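Local atomic coordinates of staphylococcus aureus CymR (Staphylococcus aureus, PDB entry 3T8R), a protein that acts as a dimeric, thiol-based oxidation-sensing transcriptional regulator of the Rrf2 family, controlling stress resistance and the oxidative response, and probably binds DNA through a winged helix-turn-helix domain. Residues 72-77 and 122-127; 15-20 and 56-61. All blocks are in the same frame, centred on the assembly; numbering follows the deposited sequence.

Interaction 1 (72-77 and 122-127)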
ATOM      1  N   VAL A  72     -16.724  20.801  10.328  1.00 23.44           N
ATOM      2  CA  VAL A  72     -15.467  21.480  10.097  1.00 26.13           C
ATOM      3  C   VAL A  72     -15.316  21.641   8.591  1.00 25.07           C
ATOM      4  O   VAL A  72     -15.668  20.731   7.833  1.00 27.61           O
ATOM      5  CB  VAL A  72     -14.312  20.636  10.678  1.00 29.29           C
ATOM      6  CG1 VAL A  72     -12.987  20.961  10.010  1.00 29.71           C
ATOM      7  CG2 VAL A  72     -14.250  20.839  12.204  1.00 27.45           C
ATOM      8  N   PRO A  73     -14.807  22.798   8.145  1.00 24.12           N
ATOM      9  CA  PRO A  73     -14.672  23.041   6.700  1.00 25.27           C
ATOM     10  C   PRO A  73     -13.765  22.037   6.005  1.00 22.92           C
ATOM     11  O   PRO A  73     -12.783  21.568   6.583  1.00 21.83           O
ATOM     12  CB  PRO A  73     -14.091  24.461   6.615  1.00 30.01           C
ATOM     13  CG  PRO A  73     -13.680  24.826   8.006  1.00 31.12           C
ATOM     14  CD  PRO A  73     -14.437  23.973   8.953  1.00 25.93           C
ATOM     15  N   ALA A  74     -14.107  21.713   4.762  1.00 21.06           N
ATOM     16  CA  ALA A  74     -13.391  20.681   4.022  1.00 22.02           C
ATOM     17  C   ALA A  74     -11.902  20.972   3.879  1.00 23.63           C
ATOM     18  O   ALA A  74     -11.081  20.043   3.835  1.00 21.59           O
ATOM     19  CB  ALA A  74     -14.023  20.472   2.648  1.00 22.66           C
ATOM     20  N   GLU A  75     -11.555  22.250   3.790  1.00 22.23           N
ATOM     21  CA  GLU A  75     -10.172  22.645   3.576  1.00 22.98           C
ATOM     22  C   GLU A  75      -9.293  22.363   4.791  1.00 25.97           C
ATOM     23  O   GLU A  75      -8.063  22.384   4.694  1.00 29.07           O
ATOM     24  CB  GLU A  75     -10.068  24.116   3.148  1.00 28.46           C
ATOM     25  CG  GLU A  75     -10.342  25.138   4.241  1.00 31.50           C
ATOM     26  CD  GLU A  75     -10.140  26.571   3.754  1.00 36.78           C
ATOM     27  OE1 GLU A  75      -9.241  26.788   2.918  1.00 38.76           O
ATOM     28  OE2 GLU A  75     -10.876  27.479   4.197  1.00 40.45           O
ATOM     29  N   GLU A  76      -9.920  22.058   5.921  1.00 24.36           N
ATOM     30  CA  GLU A  76      -9.196  21.765   7.157  1.00 23.50           C
ATOM     31  C   GLU A  76      -9.022  20.273   7.411  1.00 28.63           C
ATOM     32  O   GLU A  76      -8.430  19.882   8.419  1.00 27.51           O
ATOM     33  CB  GLU A  76      -9.918  22.397   8.359  1.00 28.50           C
ATOM     34  CG  GLU A  76      -9.873  23.920   8.389  1.00 29.05           C
ATOM     35  CD  GLU A  76     -10.370  24.510   9.705  1.00 34.75           C
ATOM     36  OE1 GLU A  76     -10.973  23.775  10.504  1.00 31.30           O
ATOM     37  OE2 GLU A  76     -10.154  25.715   9.939  1.00 41.26           O
ATOM     38  N   ILE A  77      -9.539  19.433   6.514  1.00 24.12           N
ATOM     39  CA  ILE A  77      -9.553  17.995   6.750  1.00 19.61           C
ATOM     40  C   ILE A  77      -8.784  17.289   5.647  1.00 23.16           C
ATOM     41  O   ILE A  77      -9.016  17.563   4.475  1.00 21.59           O
ATOM     42  CB  ILE A  77     -10.980  17.418   6.714  1.00 20.74           C
ATOM     43  CG1 ILE A  77     -11.892  18.154   7.701  1.00 22.52           C
ATOM     44  CG2 ILE A  77     -10.963  15.910   7.005  1.00 23.10           C
ATOM     45  CD1 ILE A  77     -13.332  17.701   7.646  1.00 22.50           C
ATOM     46  N   THR A 122      -6.373  17.407   0.757  1.00 26.78           N
ATOM     47  CA  THR A 122      -7.500  17.848   1.579  1.00 22.49           C
ATOM     48  C   THR A 122      -8.820  17.337   1.025  1.00 22.69           C
ATOM     49  O   THR A 122      -8.935  16.983  -0.145  1.00 23.10           O
ATOM     50  CB  THR A 122      -7.590  19.393   1.736  1.00 24.00           C
ATOM     51  OG1 THR A 122      -7.977  19.992   0.494  1.00 27.24           O
ATOM     52  CG2 THR A 122      -6.263  19.980   2.213  1.00 26.94           C
ATOM     53  N   LEU A 123      -9.831  17.320   1.879  1.00 21.35           N
ATOM     54  CA  LEU A 123     -11.168  16.971   1.451  1.00 19.96           C
ATOM     55  C   LEU A 123     -11.713  17.985   0.458  1.00 20.74           C
ATOM     56  O   LEU A 123     -12.480  17.630  -0.429  1.00 23.32           O
ATOM     57  CB  LEU A 123     -12.093  16.893   2.671  1.00 21.56           C
ATOM     58  CG  LEU A 123     -13.521  16.408   2.441  1.00 21.19           C
ATOM     59  CD1 LEU A 123     -13.549  15.001   1.852  1.00 22.09           C
ATOM     60  CD2 LEU A 123     -14.282  16.433   3.768  1.00 23.75           C
ATOM     61  N   LYS A 124     -11.365  19.260   0.631  1.00 21.15           N
ATOM     62  CA  LYS A 124     -11.816  20.281  -0.306  1.00 23.52           C
ATOM     63  C   LYS A 124     -11.283  19.947  -1.692  1.00 25.35           C
ATOM     64  O   LYS A 124     -11.999  20.025  -2.689  1.00 25.63           O
ATOM     65  CB  LYS A 124     -11.329  21.671   0.127  1.00 26.61           C
ATOM     66  CG  LYS A 124     -11.732  22.812  -0.816  1.00 30.94           C
ATOM     67  CD  LYS A 124     -13.194  23.204  -0.677  1.00 36.41           C
ATOM     68  CE  LYS A 124     -14.110  22.285  -1.474  1.00 39.99           C
ATOM     69  NZ  LYS A 124     -15.531  22.753  -1.493  1.00 42.10           N
ATOM     70  N   TYR A 125     -10.015  19.569  -1.731  1.00 26.20           N
ATOM     71  CA  TYR A 125      -9.343  19.172  -2.958  1.00 29.35           C
ATOM     72  C   TYR A 125     -10.094  18.005  -3.605  1.00 28.81           C
ATOM     73  O   TYR A 125     -10.389  18.029  -4.803  1.00 29.90           O
ATOM     74  CB  TYR A 125      -7.908  18.788  -2.611  1.00 27.73           C
ATOM     75  CG  TYR A 125      -6.928  18.887  -3.744  1.00 39.29           C
ATOM     76  CD1 TYR A 125      -6.294  20.088  -4.041  1.00 39.44           C
ATOM     77  CD2 TYR A 125      -6.618  17.776  -4.506  1.00 37.97           C
ATOM     78  CE1 TYR A 125      -5.385  20.176  -5.071  1.00 43.87           C
ATOM     79  CE2 TYR A 125      -5.708  17.852  -5.542  1.00 42.83           C
ATOM     80  CZ  TYR A 125      -5.100  19.053  -5.821  1.00 42.21           C
ATOM     81  OH  TYR A 125      -4.198  19.128  -6.854  1.00 44.68           O
ATOM     82  N   LEU A 126     -10.435  16.992  -2.813  1.00 21.62           N
ATOM     83  CA  LEU A 126     -11.201  15.863  -3.341  1.00 22.98           C
ATOM     84  C   LEU A 126     -12.575  16.293  -3.873  1.00 28.42           C
ATOM     85  O   LEU A 126     -13.089  15.744  -4.848  1.00 27.58           O
ATOM     86  CB  LEU A 126     -11.358  14.768  -2.285  1.00 22.08           C
ATOM     87  CG  LEU A 126     -10.058  14.054  -1.915  1.00 21.15           C
ATOM     88  CD1 LEU A 126     -10.208  13.166  -0.693  1.00 23.95           C
ATOM     89  CD2 LEU A 126      -9.545  13.237  -3.122  1.00 22.74           C
ATOM     90  N   ALA A 127     -13.179  17.277  -3.223  1.00 23.05           N
ATOM     91  CA  ALA A 127     -14.506  17.710  -3.612  1.00 24.70           C
ATOM     92  C   ALA A 127     -14.510  18.514  -4.909  1.00 27.67           C
ATOM     93  O   ALA A 127     -15.533  18.580  -5.591  1.00 35.88           O
ATOM     94  CB  ALA A 127     -15.135  18.520  -2.487  1.00 25.25           C
TER
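Ala-74 packs its methyl against the first turn of helix 123-127 where the loop leaving the wing of this winged helix-turn-helix domain makes a 3-10 turn, 74-76, ahead of helix 79-87. The contact ties that turn to the short helix that follows the long helix 101-119. CB of Ala-74 points at the helix and sits 3.5 Å from the backbone N of Lys-124; the small side chain lets the backbones approach, with 4.6 Å between CA of Ala-74 and CA of Lys-124. Its carbonyl O takes a weak, bent hydrogen bond from Lys-124 N (3.3 Å, 138° at the hydrogen) and also receives Ile-77 N within its own segment; Ala-74 N is hydrogen-bonded to Glu-24 OE2. Glu-75 lays its backbone and CB alongside CB of Lys-124, with Glu-75 N 3.7 Å from Lys-124 CB, while both charged ends lead away. Glu-75 O meets the methyl CG2 of Thr-122. Ile-77 O takes the shorter, straighter bond, from Leu-123 N at 2.7 Å (162° at the hydrogen), nearly along the C=O axis. The isobutyl group of Leu-123 and the side chain of Ile-77 run side by side, with Ile-77 CD1 4.2 Å from Leu-123 CD2; CG of Leu-123, anti to its backbone N (chi1 -174°), is thereby placed 4.1 Å from Ala-74 CB. Helix 8-21 covers this apolar side through Met-17, Ile-18 and Ala-21. The first amides of helix 123-127 thus find acceptors in Ile-77 and Ala-74, whereas Thr-122, the N-cap, uses its hydroxyl inside the helix: Tyr-125 N donates to Thr-122 OG1 at 3.0 Å.

Interaction 2 (15-20 and 56-61)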
ATOM      1  N   THR A  15     -15.616   8.363   1.122  1.00 21.62           N
ATOM      2  CA  THR A  15     -16.731   8.636   0.211  1.00 21.12           C
ATOM      3  C   THR A  15     -17.850   9.444   0.866  1.00 23.24           C
ATOM      4  O   THR A  15     -18.367  10.386   0.271  1.00 25.67           O
ATOM      5  CB  THR A  15     -17.299   7.337  -0.417  1.00 23.76           C
ATOM      6  OG1 THR A  15     -16.256   6.654  -1.127  1.00 26.04           O
ATOM      7  CG2 THR A  15     -18.419   7.684  -1.400  1.00 24.00           C
ATOM      8  N   LEU A  16     -18.224   9.073   2.087  1.00 20.88           N
ATOM      9  CA  LEU A  16     -19.198   9.821   2.881  1.00 23.10           C
ATOM     10  C   LEU A  16     -18.768  11.291   2.990  1.00 21.28           C
ATOM     11  O   LEU A  16     -19.540  12.216   2.720  1.00 21.21           O
ATOM     12  CB  LEU A  16     -19.311   9.182   4.280  1.00 22.81           C
ATOM     13  CG  LEU A  16     -20.441   9.504   5.262  1.00 37.77           C
ATOM     14  CD1 LEU A  16     -19.901   9.603   6.688  1.00 29.62           C
ATOM     15  CD2 LEU A  16     -21.213  10.750   4.899  1.00 31.73           C
ATOM     16  N   MET A  17     -17.516  11.498   3.364  1.00 19.29           N
ATOM     17  CA  MET A  17     -17.010  12.839   3.612  1.00 18.38           C
ATOM     18  C   MET A  17     -16.952  13.692   2.339  1.00 18.67           C
ATOM     19  O   MET A  17     -17.218  14.890   2.378  1.00 22.13           O
ATOM     20  CB  MET A  17     -15.655  12.764   4.313  1.00 19.83           C
ATOM     21  CG  MET A  17     -15.739  12.140   5.698  1.00 18.12           C
ATOM     22  SD  MET A  17     -16.655  13.193   6.842  1.00 20.24           S
ATOM     23  CE  MET A  17     -15.529  14.572   6.994  1.00 22.90           C
ATOM     24  N   ILE A  18     -16.619  13.076   1.213  1.00 20.38           N
ATOM     25  CA  ILE A  18     -16.593  13.799  -0.052  1.00 21.12           C
ATOM     26  C   ILE A  18     -17.999  14.265  -0.413  1.00 23.33           C
ATOM     27  O   ILE A  18     -18.195  15.399  -0.847  1.00 26.77           O
ATOM     28  CB  ILE A  18     -15.977  12.938  -1.183  1.00 22.66           C
ATOM     29  CG1 ILE A  18     -14.496  12.687  -0.897  1.00 21.19           C
ATOM     30  CG2 ILE A  18     -16.140  13.625  -2.518  1.00 26.62           C
ATOM     31  CD1 ILE A  18     -13.883  11.557  -1.720  1.00 23.22           C
ATOM     32  N   SER A  19     -18.978  13.395  -0.202  1.00 23.39           N
ATOM     33  CA  SER A  19     -20.382  13.739  -0.425  1.00 27.46           C
ATOM     34  C   SER A  19     -20.790  14.948   0.410  1.00 26.50           C
ATOM     35  O   SER A  19     -21.400  15.897  -0.083  1.00 26.37           O
ATOM     36  CB  SER A  19     -21.284  12.556  -0.075  1.00 27.06           C
ATOM     37  OG  SER A  19     -21.394  11.681  -1.181  1.00 36.07           O
ATOM     38  N   LEU A  20     -20.447  14.912   1.688  1.00 24.62           N
ATOM     39  CA  LEU A  20     -20.794  16.012   2.568  1.00 22.71           C
ATOM     40  C   LEU A  20     -20.034  17.282   2.189  1.00 26.28           C
ATOM     41  O   LEU A  20     -20.570  18.391   2.294  1.00 26.95           O
ATOM     42  CB  LEU A  20     -20.532  15.645   4.035  1.00 22.39           C
ATOM     43  CG  LEU A  20     -21.404  14.555   4.660  1.00 20.43           C
ATOM     44  CD1 LEU A  20     -20.921  14.287   6.077  1.00 24.81           C
ATOM     45  CD2 LEU A  20     -22.866  15.002   4.703  1.00 25.10           C
ATOM     46  N   GLY A  56     -15.590  15.187  15.776  1.00 25.56           N
ATOM     47  CA  GLY A  56     -16.079  16.532  15.525  1.00 26.69           C
ATOM     48  C   GLY A  56     -16.049  16.990  14.074  1.00 25.83           C
ATOM     49  O   GLY A  56     -16.169  18.178  13.787  1.00 23.54           O
ATOM     50  N   LEU A  57     -15.893  16.051  13.146  1.00 22.84           N
ATOM     51  CA  LEU A  57     -15.769  16.423  11.741  1.00 20.41           C
ATOM     52  C   LEU A  57     -17.113  16.606  11.075  1.00 18.73           C
ATOM     53  O   LEU A  57     -17.240  17.390  10.138  1.00 21.28           O
ATOM     54  CB  LEU A  57     -14.957  15.372  10.971  1.00 22.15           C
ATOM     55  CG  LEU A  57     -13.529  15.131  11.437  1.00 25.58           C
ATOM     56  CD1 LEU A  57     -12.839  14.239  10.435  1.00 24.72           C
ATOM     57  CD2 LEU A  57     -12.788  16.454  11.575  1.00 27.89           C
ATOM     58  N   ILE A  58     -18.111  15.859  11.538  1.00 21.35           N
ATOM     59  CA  ILE A  58     -19.465  15.975  11.018  1.00 20.39           C
ATOM     60  C   ILE A  58     -20.452  16.087  12.179  1.00 24.51           C
ATOM     61  O   ILE A  58     -20.111  15.773  13.322  1.00 24.57           O
ATOM     62  CB  ILE A  58     -19.840  14.758  10.147  1.00 20.14           C
ATOM     63  CG1 ILE A  58     -19.973  13.490  10.995  1.00 22.35           C
ATOM     64  CG2 ILE A  58     -18.793  14.563   9.069  1.00 21.17           C
ATOM     65  CD1 ILE A  58     -20.549  12.292  10.227  1.00 23.51           C
ATOM     66  N   ARG A  59     -21.668  16.517  11.876  1.00 21.43           N
ATOM     67  CA  ARG A  59     -22.710  16.611  12.899  1.00 24.59           C
ATOM     68  C   ARG A  59     -24.075  16.338  12.295  1.00 26.59           C
ATOM     69  O   ARG A  59     -24.296  16.542  11.102  1.00 22.88           O
ATOM     70  CB  ARG A  59     -22.692  17.980  13.549  1.00 25.58           C
ATOM     71  CG  ARG A  59     -23.070  19.098  12.615  1.00 27.01           C
ATOM     72  CD  ARG A  59     -23.041  20.397  13.373  1.00 30.97           C
ATOM     73  NE  ARG A  59     -23.227  21.559  12.518  1.00 32.99           N
ATOM     74  CZ  ARG A  59     -23.099  22.805  12.955  1.00 34.97           C
ATOM     75  NH1 ARG A  59     -22.776  23.019  14.226  1.00 34.60           N
ATOM     76  NH2 ARG A  59     -23.282  23.826  12.128  1.00 36.31           N
ATOM     77  N   SER A  60     -24.992  15.852  13.122  1.00 28.39           N
ATOM     78  CA  SER A  60     -26.342  15.592  12.651  1.00 30.48           C
ATOM     79  C   SER A  60     -27.196  16.836  12.848  1.00 37.62           C
ATOM     80  O   SER A  60     -26.910  17.652  13.724  1.00 37.26           O
ATOM     81  CB  SER A  60     -26.938  14.391  13.388  1.00 37.74           C
ATOM     82  OG  SER A  60     -26.646  14.447  14.771  1.00 43.61           O
ATOM     83  N   VAL A  61     -28.217  17.001  12.010  1.00 36.28           N
ATOM     84  CA  VAL A  61     -29.166  18.095  12.175  1.00 43.18           C
ATOM     85  C   VAL A  61     -30.375  17.574  12.937  1.00 48.31           C
ATOM     86  O   VAL A  61     -30.763  16.411  12.791  1.00 48.14           O
ATOM     87  CB  VAL A  61     -29.622  18.687  10.829  1.00 47.17           C
ATOM     88  CG1 VAL A  61     -31.007  18.176  10.465  1.00 51.14           C
ATOM     89  CG2 VAL A  61     -29.628  20.205  10.896  1.00 49.04           C
TER
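The hydrophobic core of the Rrf2-type helix-turn-helix domain, the presumed DNA-binding unit, is closed here by Ile-58, at the start of strand 58-60, whose branched side chain faces Met-17 and Leu-20 of helix 8-21. CG2 of Ile-58 carries most of the contact. It touches the sulfur of Met-17 from one residue (Met-17 SD to Ile-58 CG2, 3.4 Å) and a leucine methyl from the next turn of the helix (Leu-20 CD1 to Ile-58 CG2, 3.7 Å). The Met-17 chain is bent at chi2 (-67°), which puts SD by the strand, and again at chi3 (-68°), which puts CE there, although its CB bond does not aim that way. Met-17 CE then reaches the Ile-58 methyl as well and ends 4.1 Å from CB of Leu-57, with the Met-17 and Leu-57 side chains at about a right angle. In the winged helix-turn-helix fold, strand 58-60 is an edge of the three-stranded antiparallel sheet and pairs with strand 67-70 to form the wing; the axes of segments 15-20 and 58-60 come within 11.3 Å at 75°, so side chains alone bridge the gap and no hydrogen bond crosses. Gly-56, with its positive phi, ends helix 42-54 in a Schellman motif and turns the chain into the strand. Leu-52 of that helix touches both Ile-58 and Leu-16, and Leu-70 of the neighbouring strand lies against Met-17 and Leu-20. More loosely, Leu-16 CD1 lies 4.5 Å from Ile-58 CD1.

How the interactions relate
Helix 8-21 links the two contacts: it supplies one side of interaction 2 and backs the apolar side of interaction 1. Interaction 2 is buried and wholly apolar, a helix meeting a strand through side chains. Interaction 1 is only partly buried and brings backbones close; backbone hydrogen bonds join the end of a 3-10 turn to a helix start, with apolar groups inward and Glu-75 and Lys-124 outward. Their centres lie 11 Å apart and they meet in an apolar touch, Met-17 CE 3.9 Å from Ile-77 CD1, while Leu-123 CD2 packs on the helix backbone, 3.6 Å from Met-17 O. Along the chain, interaction 2 closes before interaction 1 opens.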